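Local structure of Maltose/maltodextrin transport permease homologue (Bdellovibrio bacteriovorus HD100, 6FFL) at residues 63-74 against 99-110; 127-135 against 251-259. The protein binds maltotriose as the extracytoplasmic MalE-type domain of a MalE–MalF fusion, probably delivering maltodextrins to the membrane channel of its ABC transporter. All coordinates share one frame; numbering follows the deposited sequence.

Contact 1. Residues 63-74 against 99-110. With GLC (alpha-D-glucopyranose), chain B; GLC (alpha-D-glucopyranose), chain C.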
loop_
_atom_site.group_PDB
_atom_site.type_symbol
_atom_site.label_atom_id
_atom_site.label_comp_id
_atom_site.label_asym_id
_atom_site.label_seq_id
_atom_site.Cartn_x
_atom_site.Cartn_y
_atom_site.Cartn_z
ATOM N N TYR A 63 -11.587 -6.144 3.608
ATOM C CA TYR A 63 -10.523 -6.213 2.603
ATOM C C TYR A 63 -9.543 -5.077 2.833
ATOM O O TYR A 63 -9.946 -3.914 2.825
ATOM C CB TYR A 63 -11.099 -6.109 1.191
ATOM C CG TYR A 63 -10.073 -6.092 0.069
ATOM C CD1 TYR A 63 -9.468 -4.897 -0.348
ATOM C CD2 TYR A 63 -9.731 -7.270 -0.593
ATOM C CE1 TYR A 63 -8.533 -4.886 -1.388
ATOM C CE2 TYR A 63 -8.816 -7.271 -1.640
ATOM C CZ TYR A 63 -8.222 -6.082 -2.033
ATOM O OH TYR A 63 -7.307 -6.094 -3.069
ATOM N N GLY A 64 -8.264 -5.406 2.987
ATOM C CA GLY A 64 -7.245 -4.378 3.130
ATOM C C GLY A 64 -5.846 -4.955 3.188
ATOM O O GLY A 64 -5.639 -6.166 3.021
ATOM N N PRO A 65 -4.865 -4.102 3.491
ATOM C CA PRO A 65 -3.457 -4.522 3.397
ATOM C C PRO A 65 -3.128 -5.639 4.371
ATOM O O PRO A 65 -3.737 -5.770 5.433
ATOM C CB PRO A 65 -2.671 -3.251 3.749
ATOM C CG PRO A 65 -3.663 -2.123 3.697
ATOM C CD PRO A 65 -5.020 -2.700 3.926
ATOM N N SER A 66 -2.122 -6.433 4.006
ATOM C CA SER A 66 -1.856 -7.647 4.763
ATOM C C SER A 66 -1.400 -7.394 6.194
ATOM O O SER A 66 -1.570 -8.288 7.027
ATOM C CB SER A 66 -0.831 -8.509 4.035
ATOM O OG SER A 66 0.298 -7.757 3.707
ATOM N N ASP A 67 -0.842 -6.213 6.522
ATOM C CA ASP A 67 -0.455 -6.045 7.917
ATOM C C ASP A 67 -1.654 -5.911 8.845
ATOM O O ASP A 67 -1.470 -5.949 10.069
ATOM C CB ASP A 67 0.530 -4.869 8.105
ATOM C CG ASP A 67 -0.021 -3.531 7.632
ATOM O OD1 ASP A 67 0.270 -2.507 8.295
ATOM O OD2 ASP A 67 -0.681 -3.491 6.569
ATOM N N GLN A 68 -2.877 -5.822 8.330
ATOM C CA GLN A 68 -3.960 -5.809 9.305
ATOM C C GLN A 68 -4.224 -7.197 9.891
ATOM O O GLN A 68 -4.976 -7.306 10.866
ATOM C CB GLN A 68 -5.222 -5.168 8.709
ATOM C CG GLN A 68 -5.901 -5.903 7.614
ATOM C CD GLN A 68 -6.929 -5.040 6.883
ATOM O OE1 GLN A 68 -6.877 -3.809 6.902
ATOM N NE2 GLN A 68 -7.872 -5.693 6.244
ATOM N N VAL A 69 -3.541 -8.233 9.395
ATOM C CA VAL A 69 -3.727 -9.590 9.924
ATOM C C VAL A 69 -3.370 -9.653 11.408
ATOM O O VAL A 69 -4.118 -10.219 12.220
ATOM C CB VAL A 69 -2.895 -10.596 9.109
ATOM C CG1 VAL A 69 -2.696 -11.881 9.892
ATOM C CG2 VAL A 69 -3.563 -10.878 7.776
ATOM N N GLY A 70 -2.212 -9.112 11.779
ATOM C CA GLY A 70 -1.728 -9.183 13.144
ATOM C C GLY A 70 -2.727 -8.671 14.160
ATOM O O GLY A 70 -3.129 -9.390 15.082
ATOM N N PRO A 71 -3.143 -7.410 14.016
ATOM C CA PRO A 71 -4.140 -6.866 14.950
ATOM C C PRO A 71 -5.466 -7.602 14.895
ATOM O O PRO A 71 -6.046 -7.906 15.945
ATOM C CB PRO A 71 -4.279 -5.406 14.502
ATOM C CG PRO A 71 -2.972 -5.091 13.821
ATOM C CD PRO A 71 -2.589 -6.368 13.124
ATOM N N PHE A 72 -5.963 -7.898 13.693
ATOM C CA PHE A 72 -7.258 -8.562 13.589
ATOM C C PHE A 72 -7.208 -9.941 14.224
ATOM O O PHE A 72 -8.131 -10.340 14.944
ATOM C CB PHE A 72 -7.693 -8.696 12.125
ATOM C CG PHE A 72 -8.137 -7.407 11.469
ATOM C CD1 PHE A 72 -8.114 -6.199 12.152
ATOM C CD2 PHE A 72 -8.584 -7.423 10.146
ATOM C CE1 PHE A 72 -8.522 -5.017 11.526
ATOM C CE2 PHE A 72 -8.999 -6.251 9.507
ATOM C CZ PHE A 72 -8.965 -5.041 10.202
ATOM N N ALA A 73 -6.139 -10.697 13.951
ATOM C CA ALA A 73 -6.065 -12.057 14.479
ATOM C C ALA A 73 -5.873 -12.060 15.988
ATOM O O ALA A 73 -6.539 -12.824 16.706
ATOM C CB ALA A 73 -4.940 -12.829 13.791
ATOM N N THR A 74 -4.975 -11.210 16.500
ATOM C CA THR A 74 -4.730 -11.226 17.940
ATOM C C THR A 74 -5.924 -10.731 18.746
ATOM O O THR A 74 -6.055 -11.103 19.919
ATOM C CB THR A 74 -3.483 -10.404 18.306
ATOM O OG1 THR A 74 -3.676 -9.028 17.971
ATOM C CG2 THR A 74 -2.267 -10.928 17.592
ATOM N N PRO A 99 -0.143 -14.206 3.643
ATOM C CA PRO A 99 0.894 -14.206 4.682
ATOM C C PRO A 99 0.424 -14.976 5.902
ATOM O O PRO A 99 -0.728 -14.857 6.318
ATOM C CB PRO A 99 1.087 -12.718 5.004
ATOM C CG PRO A 99 -0.201 -12.067 4.599
ATOM C CD PRO A 99 -0.682 -12.858 3.393
ATOM N N VAL A 100 1.336 -15.761 6.476
ATOM C CA VAL A 100 1.045 -16.599 7.634
ATOM C C VAL A 100 1.307 -15.803 8.905
ATOM O O VAL A 100 2.277 -15.040 8.997
ATOM C CB VAL A 100 1.891 -17.889 7.599
ATOM C CG1 VAL A 100 1.742 -18.696 8.893
ATOM C CG2 VAL A 100 1.502 -18.739 6.401
ATOM N N TYR A 101 0.436 -15.978 9.891
ATOM C CA TYR A 101 0.629 -15.369 11.195
ATOM C C TYR A 101 0.170 -16.367 12.241
ATOM O O TYR A 101 -0.932 -16.911 12.127
ATOM C CB TYR A 101 -0.146 -14.051 11.337
ATOM C CG TYR A 101 -0.047 -13.512 12.749
ATOM C CD1 TYR A 101 1.155 -13.001 13.223
ATOM C CD2 TYR A 101 -1.126 -13.560 13.615
ATOM C CE1 TYR A 101 1.279 -12.536 14.514
ATOM C CE2 TYR A 101 -1.015 -13.097 14.921
ATOM C CZ TYR A 101 0.194 -12.581 15.358
ATOM O OH TYR A 101 0.332 -12.116 16.642
ATOM N N ASP A 102 1.017 -16.627 13.238
ATOM C CA ASP A 102 0.682 -17.585 14.289
ATOM C C ASP A 102 0.338 -18.942 13.685
ATOM O O ASP A 102 -0.560 -19.641 14.158
ATOM C CB ASP A 102 -0.467 -17.050 15.155
ATOM C CG ASP A 102 -0.580 -17.749 16.501
ATOM O OD1 ASP A 102 0.399 -18.384 16.948
ATOM O OD2 ASP A 102 -1.672 -17.664 17.106
ATOM N N GLY A 103 1.017 -19.293 12.594
ATOM C CA GLY A 103 0.834 -20.571 11.947
ATOM C C GLY A 103 -0.428 -20.734 11.134
ATOM O O GLY A 103 -0.688 -21.841 10.656
ATOM N N LYS A 104 -1.218 -19.677 10.946
ATOM C CA LYS A 104 -2.492 -19.788 10.247
ATOM C C LYS A 104 -2.609 -18.721 9.167
ATOM O O LYS A 104 -1.902 -17.706 9.176
ATOM C CB LYS A 104 -3.683 -19.658 11.208
ATOM C CG LYS A 104 -3.767 -20.784 12.241
ATOM C CD LYS A 104 -4.729 -20.449 13.375
ATOM C CE LYS A 104 -4.309 -21.125 14.678
ATOM N NZ LYS A 104 -5.401 -21.120 15.695
ATOM N N HIS A 105 -3.552 -18.953 8.252
ATOM C CA HIS A 105 -3.871 -18.019 7.172
ATOM C C HIS A 105 -5.121 -17.231 7.544
ATOM O O HIS A 105 -6.213 -17.797 7.596
ATOM C CB HIS A 105 -4.121 -18.752 5.856
ATOM C CG HIS A 105 -2.901 -19.359 5.236
ATOM N ND1 HIS A 105 -2.659 -20.715 5.249
ATOM C CD2 HIS A 105 -1.874 -18.800 4.549
ATOM C CE1 HIS A 105 -1.529 -20.966 4.612
ATOM N NE2 HIS A 105 -1.033 -19.822 4.178
ATOM N N TYR A 106 -4.983 -15.919 7.742
ATOM C CA TYR A 106 -6.149 -15.107 8.059
ATOM C C TYR A 106 -6.632 -14.263 6.886
ATOM O O TYR A 106 -7.679 -13.616 7.000
ATOM C CB TYR A 106 -5.853 -14.196 9.269
ATOM C CG TYR A 106 -5.726 -14.969 10.577
ATOM C CD1 TYR A 106 -6.853 -15.379 11.276
ATOM C CD2 TYR A 106 -4.478 -15.274 11.105
ATOM C CE1 TYR A 106 -6.740 -16.082 12.480
ATOM C CE2 TYR A 106 -4.354 -15.980 12.293
ATOM C CZ TYR A 106 -5.481 -16.374 12.972
ATOM O OH TYR A 106 -5.345 -17.068 14.150
ATOM N N MET A 107 -5.909 -14.256 5.763
ATOM C CA MET A 107 -6.220 -13.364 4.660
ATOM C C MET A 107 -5.863 -14.046 3.346
ATOM O O MET A 107 -4.857 -14.757 3.274
ATOM C CB MET A 107 -5.441 -12.044 4.792
ATOM C CG MET A 107 -5.483 -11.186 3.556
ATOM S SD MET A 107 -4.552 -9.648 3.697
ATOM C CE MET A 107 -5.548 -8.733 4.886
ATOM N N ILE A 108 -6.670 -13.826 2.308
ATOM C CA ILE A 108 -6.272 -14.208 0.956
ATOM C C ILE A 108 -6.453 -13.003 0.039
ATOM O O ILE A 108 -7.557 -12.448 -0.064
ATOM C CB ILE A 108 -7.045 -15.430 0.421
ATOM C CG1 ILE A 108 -6.706 -15.639 -1.052
ATOM C CG2 ILE A 108 -8.560 -15.273 0.602
ATOM C CD1 ILE A 108 -5.313 -16.199 -1.249
ATOM N N GLY A 109 -5.369 -12.607 -0.624
ATOM C CA GLY A 109 -5.408 -11.485 -1.535
ATOM C C GLY A 109 -5.660 -11.903 -2.972
ATOM O O GLY A 109 -5.377 -13.032 -3.368
ATOM N N ASP A 110 -6.206 -10.957 -3.742
ATOM C CA ASP A 110 -6.507 -11.189 -5.144
ATOM C C ASP A 110 -5.385 -10.740 -6.067
ATOM O O ASP A 110 -5.439 -11.020 -7.270
ATOM C CB ASP A 110 -7.824 -10.493 -5.526
ATOM C CG ASP A 110 -7.876 -9.019 -5.115
ATOM O OD1 ASP A 110 -7.106 -8.586 -4.228
ATOM O OD2 ASP A 110 -8.722 -8.288 -5.684
HETATM C C1 GLC B . 0.296 0.967 4.977
HETATM C C2 GLC B . -0.183 -0.092 5.972
HETATM C C3 GLC B . -1.009 0.581 7.074
HETATM C C4 GLC B . -0.190 1.669 7.746
HETATM C C5 GLC B . 0.312 2.674 6.699
HETATM C C6 GLC B . 1.305 3.643 7.333
HETATM O O2 GLC B . -0.950 -1.115 5.308
HETATM O O3 GLC B . -1.395 -0.393 8.068
HETATM O O4 GLC B . -1.012 2.343 8.712
HETATM O O5 GLC B . 1.034 1.968 5.684
HETATM O O6 GLC B . 1.598 4.758 6.464
HETATM C C1 GLC C . -1.819 2.205 0.353
HETATM C C2 GLC C . -1.390 0.799 0.755
HETATM C C3 GLC C . -1.467 0.568 2.256
HETATM C C4 GLC C . -0.697 1.689 2.947
HETATM C C5 GLC C . -1.281 3.035 2.526
HETATM C C6 GLC C . -0.540 4.195 3.202
HETATM O O2 GLC C . -2.231 -0.135 0.054
HETATM O O3 GLC C . -0.862 -0.702 2.557
HETATM O O4 GLC C . -0.833 1.561 4.354
HETATM O O5 GLC C . -1.111 3.171 1.119
HETATM O O6 GLC C . -1.315 5.409 3.086
HETATM O O HOH W 1 -8.836 -5.576 -5.644
#
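Val-69, near the start of helix 69-74, is one of the two largest bumps of this contact, and its two methyls part over the strand region 99-110. CG1 lies 3.6 Å from Tyr-101 CB and also meets Tyr-106 CB, while CG2 rests 3.7 Å from Met-107 CB; a beta-branched residue suits a hollow with walls on both sides. One helical turn later Ala-73 offers a smaller knob: its CB sits over the centre of the Tyr-106 ring, 3.5 Å from the centroid, a CH-pi contact for which a single methyl is enough. The Tyr-101 ring leans along the same helix, with Gly-70 CA over one face. With Thr-74 OG1 held back on Gly-70 O (chi1 63°), 3.0 Å away, Thr-74 CG2 is left facing the Tyr-101 hydroxyl; Gly-70 O also accepts Thr-74 N from the opposite face of its plane.

Toward strand 61-65 the relief reverses and 99-110 supplies the other large bump. Met-107 runs out straight to SD and then bends (chi3 -69°), laying SD against Ser-66 CA and bringing CE to 3.2 Å from Gly-64 O. A flexible thioether follows this curved backbone well. Gly-64 in turn leaves room for Gln-68 OE1 beside its alpha carbon.

At the far end Tyr-63 OH donates to the syn lone pair of Asp-110 OD1 at 2.8 Å, the carboxylate plane at 90° to the ring, and a water donating to Tyr-63 OH and Asp-110 OD2 closes the triangle. Apolar and CH-pi packing, with one buried Tyr-63–Asp-110 bond, thus backs a turn whose other side serves the sugar: Asp-67 OD1 and OD2 accept O3 and O2 of the chain B glucose, each at 2.7 Å, and the Pro-65 ring touches both glucoses.

Contact 2. Residues 127-135 against 251-259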
loop_
_atom_site.group_PDB
_atom_site.type_symbol
_atom_site.label_atom_id
_atom_site.label_comp_id
_atom_site.label_asym_id
_atom_site.label_seq_id
_atom_site.Cartn_x
_atom_site.Cartn_y
_atom_site.Cartn_z
ATOM N N THR A 127 13.713 9.463 -19.784
ATOM C CA THR A 127 14.641 8.580 -19.081
ATOM C C THR A 127 14.608 8.905 -17.599
ATOM O O THR A 127 15.014 10.011 -17.203
ATOM C CB THR A 127 16.060 8.731 -19.633
ATOM O OG1 THR A 127 16.031 8.536 -21.050
ATOM C CG2 THR A 127 16.997 7.706 -19.012
ATOM N N PRO A 128 14.126 8.007 -16.750
ATOM C CA PRO A 128 13.980 8.339 -15.326
ATOM C C PRO A 128 15.330 8.414 -14.639
ATOM O O PRO A 128 16.305 7.795 -15.088
ATOM C CB PRO A 128 13.141 7.173 -14.778
ATOM C CG PRO A 128 13.398 6.036 -15.713
ATOM C CD PRO A 128 13.610 6.664 -17.075
ATOM N N PRO A 129 15.421 9.149 -13.530
ATOM C CA PRO A 129 16.673 9.174 -12.767
ATOM C C PRO A 129 16.923 7.832 -12.101
ATOM O O PRO A 129 15.997 7.188 -11.604
ATOM C CB PRO A 129 16.433 10.272 -11.725
ATOM C CG PRO A 129 14.941 10.244 -11.509
ATOM C CD PRO A 129 14.364 9.949 -12.891
ATOM N N LYS A 130 18.193 7.421 -12.075
ATOM C CA LYS A 130 18.567 6.145 -11.473
ATOM C C LYS A 130 19.134 6.291 -10.066
ATOM O O LYS A 130 19.259 5.286 -9.356
ATOM C CB LYS A 130 19.576 5.401 -12.364
ATOM C CG LYS A 130 20.857 6.162 -12.667
ATOM C CD LYS A 130 21.681 5.435 -13.727
ATOM C CE LYS A 130 23.010 6.134 -13.989
ATOM N NZ LYS A 130 22.873 7.190 -15.030
ATOM N N ASN A 131 19.476 7.503 -9.641
ATOM C CA ASN A 131 19.937 7.713 -8.276
ATOM C C ASN A 131 19.434 9.056 -7.766
ATOM O O ASN A 131 18.889 9.871 -8.514
ATOM C CB ASN A 131 21.467 7.637 -8.166
ATOM C CG ASN A 131 22.163 8.637 -9.048
ATOM O OD1 ASN A 131 21.928 9.835 -8.949
ATOM N ND2 ASN A 131 23.063 8.148 -9.902
ATOM N N SER A 132 19.650 9.281 -6.469
ATOM C CA SER A 132 19.074 10.446 -5.802
ATOM C C SER A 132 19.710 11.747 -6.275
ATOM O O SER A 132 19.040 12.791 -6.305
ATOM C CB SER A 132 19.212 10.282 -4.279
ATOM O OG SER A 132 20.580 10.255 -3.881
ATOM N N GLN A 133 20.993 11.726 -6.646
ATOM C CA GLN A 133 21.583 12.948 -7.178
ATOM C C GLN A 133 20.916 13.335 -8.492
ATOM O O GLN A 133 20.581 14.507 -8.701
ATOM C CB GLN A 133 23.098 12.790 -7.348
ATOM C CG GLN A 133 23.725 13.918 -8.168
ATOM C CD GLN A 133 25.240 13.828 -8.278
ATOM O OE1 GLN A 133 25.867 12.921 -7.729
ATOM N NE2 GLN A 133 25.835 14.787 -8.984
ATOM N N GLU A 134 20.697 12.357 -9.375
ATOM C CA GLU A 134 19.962 12.604 -10.612
ATOM C C GLU A 134 18.531 13.032 -10.325
ATOM O O GLU A 134 17.985 13.907 -11.008
ATOM C CB GLU A 134 19.953 11.346 -11.482
ATOM C CG GLU A 134 21.284 11.039 -12.147
ATOM C CD GLU A 134 21.211 9.825 -13.059
ATOM O OE1 GLU A 134 20.091 9.303 -13.281
ATOM O OE2 GLU A 134 22.273 9.400 -13.559
ATOM N N LEU A 135 17.895 12.397 -9.341
ATOM C CA LEU A 135 16.522 12.755 -8.995
ATOM C C LEU A 135 16.422 14.221 -8.595
ATOM O O LEU A 135 15.500 14.933 -9.018
ATOM C CB LEU A 135 16.023 11.853 -7.868
ATOM C CG LEU A 135 14.696 12.245 -7.220
ATOM C CD1 LEU A 135 13.586 11.934 -8.189
ATOM C CD2 LEU A 135 14.512 11.468 -5.918
ATOM N N ALA A 251 9.533 3.175 -12.494
ATOM C CA ALA A 251 10.933 2.855 -12.240
ATOM C C ALA A 251 11.116 2.627 -10.748
ATOM O O ALA A 251 10.272 3.005 -9.935
ATOM C CB ALA A 251 11.874 3.972 -12.713
ATOM N N ARG A 252 12.249 2.026 -10.391
ATOM C CA ARG A 252 12.620 1.975 -8.980
ATOM C C ARG A 252 12.693 3.378 -8.390
ATOM O O ARG A 252 13.145 4.319 -9.055
ATOM C CB ARG A 252 13.984 1.291 -8.824
ATOM C CG ARG A 252 13.993 -0.173 -9.184
ATOM C CD ARG A 252 15.371 -0.781 -9.001
ATOM N NE ARG A 252 15.325 -2.221 -9.220
ATOM C CZ ARG A 252 16.372 -3.031 -9.126
ATOM N NH1 ARG A 252 17.559 -2.542 -8.803
ATOM N NH2 ARG A 252 16.224 -4.336 -9.347
ATOM N N ILE A 253 12.284 3.519 -7.127
ATOM C CA ILE A 253 12.649 4.732 -6.387
ATOM C C ILE A 253 14.169 4.810 -6.461
ATOM O O ILE A 253 14.848 3.810 -6.199
ATOM C CB ILE A 253 12.145 4.703 -4.934
ATOM C CG1 ILE A 253 10.615 4.693 -4.897
ATOM C CG2 ILE A 253 12.682 5.896 -4.149
ATOM C CD1 ILE A 253 10.043 4.309 -3.510
ATOM N N PRO A 254 14.741 5.947 -6.857
ATOM C CA PRO A 254 16.167 5.968 -7.214
ATOM C C PRO A 254 17.085 5.607 -6.049
ATOM O O PRO A 254 16.817 5.918 -4.883
ATOM C CB PRO A 254 16.391 7.412 -7.673
ATOM C CG PRO A 254 15.071 7.826 -8.219
ATOM C CD PRO A 254 14.040 7.163 -7.311
ATOM N N MET A 255 18.189 4.953 -6.396
ATOM C CA MET A 255 19.208 4.576 -5.424
ATOM C C MET A 255 19.753 5.807 -4.707
ATOM O O MET A 255 19.972 6.860 -5.309
ATOM C CB MET A 255 20.329 3.828 -6.153
ATOM C CG MET A 255 21.631 3.617 -5.390
ATOM S SD MET A 255 22.935 2.937 -6.468
ATOM C CE MET A 255 22.279 1.299 -6.748
ATOM N N ILE A 256 19.957 5.683 -3.398
ATOM C CA ILE A 256 20.548 6.793 -2.655
ATOM C C ILE A 256 22.021 6.907 -3.016
ATOM O O ILE A 256 22.801 5.974 -2.795
ATOM C CB ILE A 256 20.358 6.600 -1.147
ATOM C CG1 ILE A 256 18.865 6.440 -0.850
ATOM C CG2 ILE A 256 21.055 7.723 -0.358
ATOM C CD1 ILE A 256 18.049 7.669 -1.263
ATOM N N SER A 257 22.409 8.063 -3.570
ATOM C CA SER A 257 23.775 8.219 -4.070
ATOM C C SER A 257 24.813 8.002 -2.972
ATOM O O SER A 257 25.858 7.388 -3.214
ATOM C CB SER A 257 23.952 9.609 -4.683
ATOM O OG SER A 257 23.336 9.661 -5.957
ATOM N N GLU A 258 24.542 8.497 -1.762
ATOM C CA GLU A 258 25.521 8.443 -0.678
ATOM C C GLU A 258 25.770 7.031 -0.165
ATOM O O GLU A 258 26.833 6.771 0.417
ATOM C CB GLU A 258 25.052 9.325 0.489
ATOM C CG GLU A 258 25.243 10.825 0.272
ATOM C CD GLU A 258 24.196 11.472 -0.650
ATOM O OE1 GLU A 258 23.174 10.830 -0.998
ATOM O OE2 GLU A 258 24.400 12.654 -1.010
ATOM N N THR A 259 24.821 6.114 -0.353
ATOM C CA THR A 259 24.925 4.783 0.230
ATOM C C THR A 259 25.002 3.669 -0.800
ATOM O O THR A 259 25.394 2.552 -0.445
ATOM C CB THR A 259 23.724 4.505 1.156
ATOM O OG1 THR A 259 22.565 4.228 0.358
ATOM C CG2 THR A 259 23.431 5.727 2.056
HETATM O O HOH W 2 15.362 4.607 -10.642
HETATM O O HOH W 3 21.404 12.344 -2.530
#
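Ser-132 N donates to Met-255 O at 2.7 Å, nearly along the C=O axis, and Met-255 N returns a longer bond of 3.2 Å to Lys-130 O, meeting it from above the carbonyl plane. Together they bridge Asn-131 to Met-255 backbone to backbone, just where helix 132-142 begins. A second pair of bonds crosses between two serines: Ser-257 N points almost straight (177°) at Ser-132 OG, 2.9 Å away, and Ser-257 OG accepts Gln-133 N at 3.2 Å. Serine fits both places because its short side chain keeps the hydroxyl close enough to its own backbone to accept a neighbouring main-chain N-H.

Beside this polar seam Pro-254 wedges its ring under the turn, CB 3.5 Å from Asn-131 C and CG against Pro-129 CG and Leu-135 CB. Further along, Pro-128 CG meets Ala-251 CB, and a water donates to both Pro-129 O and Arg-252 O. A platinum(II) ion lies about 2 Å from the Met-255 side chain (nearest atoms).

What sets the turn in place lies one shell out. Asn-131 is the N-cap: with chi1 at 58° its amide swings over the helix start, and OD1 takes Glu-134 N at 2.8 Å. Glu-134 holds Lys-130, the residue before the cap, twice, OE1 accepting Lys-130 N and OE2 in a salt bridge with Lys-130 NZ, 2.7 Å apart. Arg-252, further out, forms salt bridges with Asp-333 and Glu-336. The first three N-H groups of the helix are satisfied by Met-255 O, Ser-257 OG and Asn-131 OD1, so two of these three acceptors come from a loop distant in sequence, tying helix start to loop through its polar end.

How the contacts relate
Contact 1 comes first along the chain and closes before contact 2 opens; their centres lie about 33 Å apart, on opposite sides of the chain's centre, with nearest atoms about 16 Å apart. Contact 1 joins strands of the sheet holding 61-65, 104-109 and 266-274 and the helix following 61-65; contact 2 lies beyond the end of edge strand 248-251 of the other sheet, with 116-121 and 228-234. Such sheets form the two lobes of a solute-binding protein, as in its family, with the sugar between. The loop of contact 2 leads toward strand 266-274, which pairs with strands 61-65 and 104-109, consistent with the chain passing back between lobes after contact 2.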